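Local coordinates for protein UDP-N-acetylglucosamine 4,6-dehydratase (Vibrio fischeri, PDB 3PVZ) that binds NAD and probably acts as a lyase that removes water from UDP-N-acetylglucosamine, at residues 196-200 with 243-248. Numbering follows the deposited sequence.
With NAD (nicotinamide-adenine-dinucleotide), chain E.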
loop_
_atom_site.group_PDB
_atom_site.type_symbol
_atom_site.label_atom_id
_atom_site.label_comp_id
_atom_site.label_asym_id
_atom_site.label_seq_id
_atom_site.Cartn_x
_atom_site.Cartn_y
_atom_site.Cartn_z
ATOM N N SER A 196 4.885 22.243 10.757
ATOM C CA SER A 196 5.552 22.727 9.555
ATOM C C SER A 196 5.402 21.701 8.442
ATOM O O SER A 196 5.202 20.526 8.737
ATOM C CB SER A 196 7.028 23.050 9.834
ATOM O OG SER A 196 7.867 21.902 9.899
ATOM N N THR A 197 5.512 22.132 7.177
ATOM C CA THR A 197 5.350 21.205 6.059
ATOM C C THR A 197 6.481 21.331 5.034
ATOM O O THR A 197 7.446 22.061 5.235
ATOM C CB THR A 197 3.991 21.405 5.346
ATOM O OG1 THR A 197 3.994 22.659 4.687
ATOM C CG2 THR A 197 2.794 21.398 6.315
ATOM N N ALA A 198 6.381 20.536 3.972
ATOM C CA ALA A 198 7.200 20.666 2.808
ATOM C C ALA A 198 6.367 20.597 1.540
ATOM O O ALA A 198 5.336 19.968 1.499
ATOM C CB ALA A 198 8.231 19.637 2.794
ATOM N N ARG A 199 6.846 21.248 0.496
ATOM C CA ARG A 199 6.262 21.124 -0.830
ATOM C C ARG A 199 7.342 20.581 -1.763
ATOM O O ARG A 199 8.455 21.142 -1.849
ATOM C CB ARG A 199 5.781 22.474 -1.260
ATOM C CG ARG A 199 5.241 22.503 -2.681
ATOM C CD ARG A 199 4.574 23.859 -2.922
ATOM N NE ARG A 199 3.261 23.953 -2.239
ATOM C CZ ARG A 199 2.780 25.055 -1.665
ATOM N NH1 ARG A 199 1.587 25.034 -1.087
ATOM N NH2 ARG A 199 3.483 26.175 -1.666
ATOM N N PHE A 200 7.035 19.477 -2.426
ATOM C CA PHE A 200 8.036 18.740 -3.209
ATOM C C PHE A 200 7.840 18.861 -4.727
ATOM O O PHE A 200 6.729 19.029 -5.191
ATOM C CB PHE A 200 7.999 17.242 -2.894
ATOM C CG PHE A 200 8.187 16.889 -1.438
ATOM C CD1 PHE A 200 9.432 16.625 -0.922
ATOM C CD2 PHE A 200 7.092 16.719 -0.616
ATOM C CE1 PHE A 200 9.584 16.216 0.401
ATOM C CE2 PHE A 200 7.258 16.352 0.704
ATOM C CZ PHE A 200 8.512 16.125 1.210
ATOM N N LEU A 243 14.804 17.255 2.942
ATOM C CA LEU A 243 13.874 18.341 3.052
ATOM C C LEU A 243 12.849 18.115 4.173
ATOM O O LEU A 243 12.619 19.025 4.932
ATOM C CB LEU A 243 13.153 18.543 1.711
ATOM C CG LEU A 243 12.155 19.680 1.604
ATOM C CD1 LEU A 243 12.878 20.981 1.690
ATOM C CD2 LEU A 243 11.441 19.615 0.234
ATOM N N CYS A 244 12.243 16.917 4.259
ATOM C CA CYS A 244 11.397 16.561 5.426
ATOM C C CYS A 244 12.069 16.842 6.786
ATOM O O CYS A 244 11.454 17.410 7.673
ATOM C CB CYS A 244 11.016 15.074 5.393
ATOM S SG CYS A 244 9.849 14.676 4.082
ATOM N N LEU A 245 13.318 16.409 6.938
ATOM C CA LEU A 245 14.011 16.479 8.216
ATOM C C LEU A 245 14.343 17.939 8.569
ATOM O O LEU A 245 14.283 18.311 9.727
ATOM C CB LEU A 245 15.296 15.672 8.199
ATOM C CG LEU A 245 16.157 15.588 9.497
ATOM C CD1 LEU A 245 15.475 14.921 10.617
ATOM C CD2 LEU A 245 17.458 14.854 9.239
HETATM N N MSE A 246 14.713 18.733 7.564
HETATM C CA MSE A 246 15.034 20.141 7.773
HETATM C C MSE A 246 13.790 20.897 8.200
HETATM O O MSE A 246 13.841 21.670 9.131
HETATM C CB MSE A 246 15.610 20.771 6.511
HETATM C CG MSE A 246 16.990 20.321 6.124
HETATM SE SE MSE A 246 18.354 20.818 7.372
HETATM C CE MSE A 246 18.167 22.747 7.290
ATOM N N SER A 247 12.662 20.635 7.537
ATOM C CA SER A 247 11.434 21.296 7.913
ATOM C C SER A 247 11.056 20.811 9.302
ATOM O O SER A 247 10.742 21.601 10.176
ATOM C CB SER A 247 10.324 21.023 6.925
ATOM O OG SER A 247 9.116 21.589 7.376
ATOM N N CYS A 248 11.138 19.507 9.507
ATOM C CA CYS A 248 10.899 18.924 10.846
ATOM C C CYS A 248 11.657 19.579 11.998
ATOM O O CYS A 248 11.053 19.970 12.992
ATOM C CB CYS A 248 11.212 17.411 10.892
ATOM S SG CYS A 248 10.585 16.696 12.424
HETATM P PA NAD E . 3.673 6.776 -1.147
HETATM O O1A NAD E . 2.502 6.139 -1.823
HETATM O O2A NAD E . 4.942 6.096 -1.564
HETATM O O5B NAD E . 3.705 6.438 0.406
HETATM C C5B NAD E . 2.504 6.753 1.144
HETATM C C4B NAD E . 2.590 5.811 2.350
HETATM O O4B NAD E . 1.507 5.978 3.241
HETATM C C3B NAD E . 2.577 4.325 1.870
HETATM O O3B NAD E . 3.674 3.605 2.395
HETATM C C2B NAD E . 1.221 3.811 2.409
HETATM O O2B NAD E . 1.168 2.407 2.630
HETATM C C1B NAD E . 1.137 4.695 3.675
HETATM N N9A NAD E . -0.230 4.771 4.166
HETATM C C8A NAD E . -1.319 5.147 3.481
HETATM N N7A NAD E . -2.385 5.044 4.205
HETATM C C5A NAD E . -1.980 4.667 5.456
HETATM C C6A NAD E . -2.636 4.385 6.650
HETATM N N6A NAD E . -3.994 4.589 6.685
HETATM N N1A NAD E . -1.947 3.986 7.715
HETATM C C2A NAD E . -0.631 3.815 7.647
HETATM N N3A NAD E . 0.020 4.044 6.534
HETATM C C4A NAD E . -0.607 4.465 5.444
HETATM O O3 NAD E . 3.641 8.360 -1.429
HETATM P PN NAD E . 5.032 9.205 -1.369
HETATM O O1N NAD E . 5.607 9.355 -2.768
HETATM O O2N NAD E . 6.066 8.827 -0.390
HETATM O O5D NAD E . 4.396 10.708 -1.110
HETATM C C5D NAD E . 4.059 10.901 0.255
HETATM C C4D NAD E . 3.431 12.290 0.422
HETATM O O4D NAD E . 4.188 13.280 -0.343
HETATM C C3D NAD E . 2.007 12.300 -0.178
HETATM O O3D NAD E . 1.136 13.264 0.456
HETATM C C2D NAD E . 2.246 12.827 -1.611
HETATM O O2D NAD E . 1.075 13.435 -2.177
HETATM C C1D NAD E . 3.336 13.869 -1.364
HETATM N N1N NAD E . 4.082 14.202 -2.587
HETATM C C2N NAD E . 4.759 13.227 -3.206
HETATM C C3N NAD E . 5.490 13.486 -4.347
HETATM C C7N NAD E . 6.217 12.420 -5.058
HETATM O O7N NAD E . 6.769 12.742 -6.108
HETATM N N7N NAD E . 6.261 11.151 -4.625
HETATM C C4N NAD E . 5.521 14.804 -4.865
HETATM C C5N NAD E . 4.821 15.788 -4.187
HETATM C C6N NAD E . 4.092 15.458 -3.043
#
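The ring of F200 meets C244 at its edge: C244 SG lies close to the ring plane, 84° off the normal and 3.5 Å from F200 CZ, a Cys sulfur-aromatic contact. Two neighbours approach the same ring obliquely. One is the methyl L243 CD2, 3.8 Å from F200 CD1; the other is the nicotinamide ring of NAD, whose C6N nears F200 CD2, while C5N sits 3.7 Å from F200 CB. The phenyl group therefore stands between the cofactor and helix 237-250. Its CG is turned anti to the carbonyl carbon (chi1 -56°), which carries the far end of the ring over to the helix although the CA–CB bond does not aim there. The side chains of F200 and L243 run alongside each other, pointing opposite ways, and L243 CG also packs on A198 CB at 4.1 Å.

In the fold, strand 194-198 belongs to the parallel part of the central sheet of a Rossmann-type NAD-binding domain, and helix 237-250 packs along it; the axes of 196-198 and 243-248 run nearly antiparallel (160°), 7.7 Å apart. I47, an NAD-binding residue, touches both F200 and C244, while F161 of the neighbouring strand fills in beside S196, A198, C244 and S247.

Farther along the helix the contact turns polar. S247 holds OG anti to its own N (chi1 175°), and from there the hydroxyl donates to T197 O at 2.8 Å, coming from 50° above the carbonyl plane. S196 OG lies 2.8 Å from S247 OG, with S247 O as a weak second partner. K159 NZ hydrogen-bonds to the carbonyl oxygens of S247 and C248 and weakly to S196 OG.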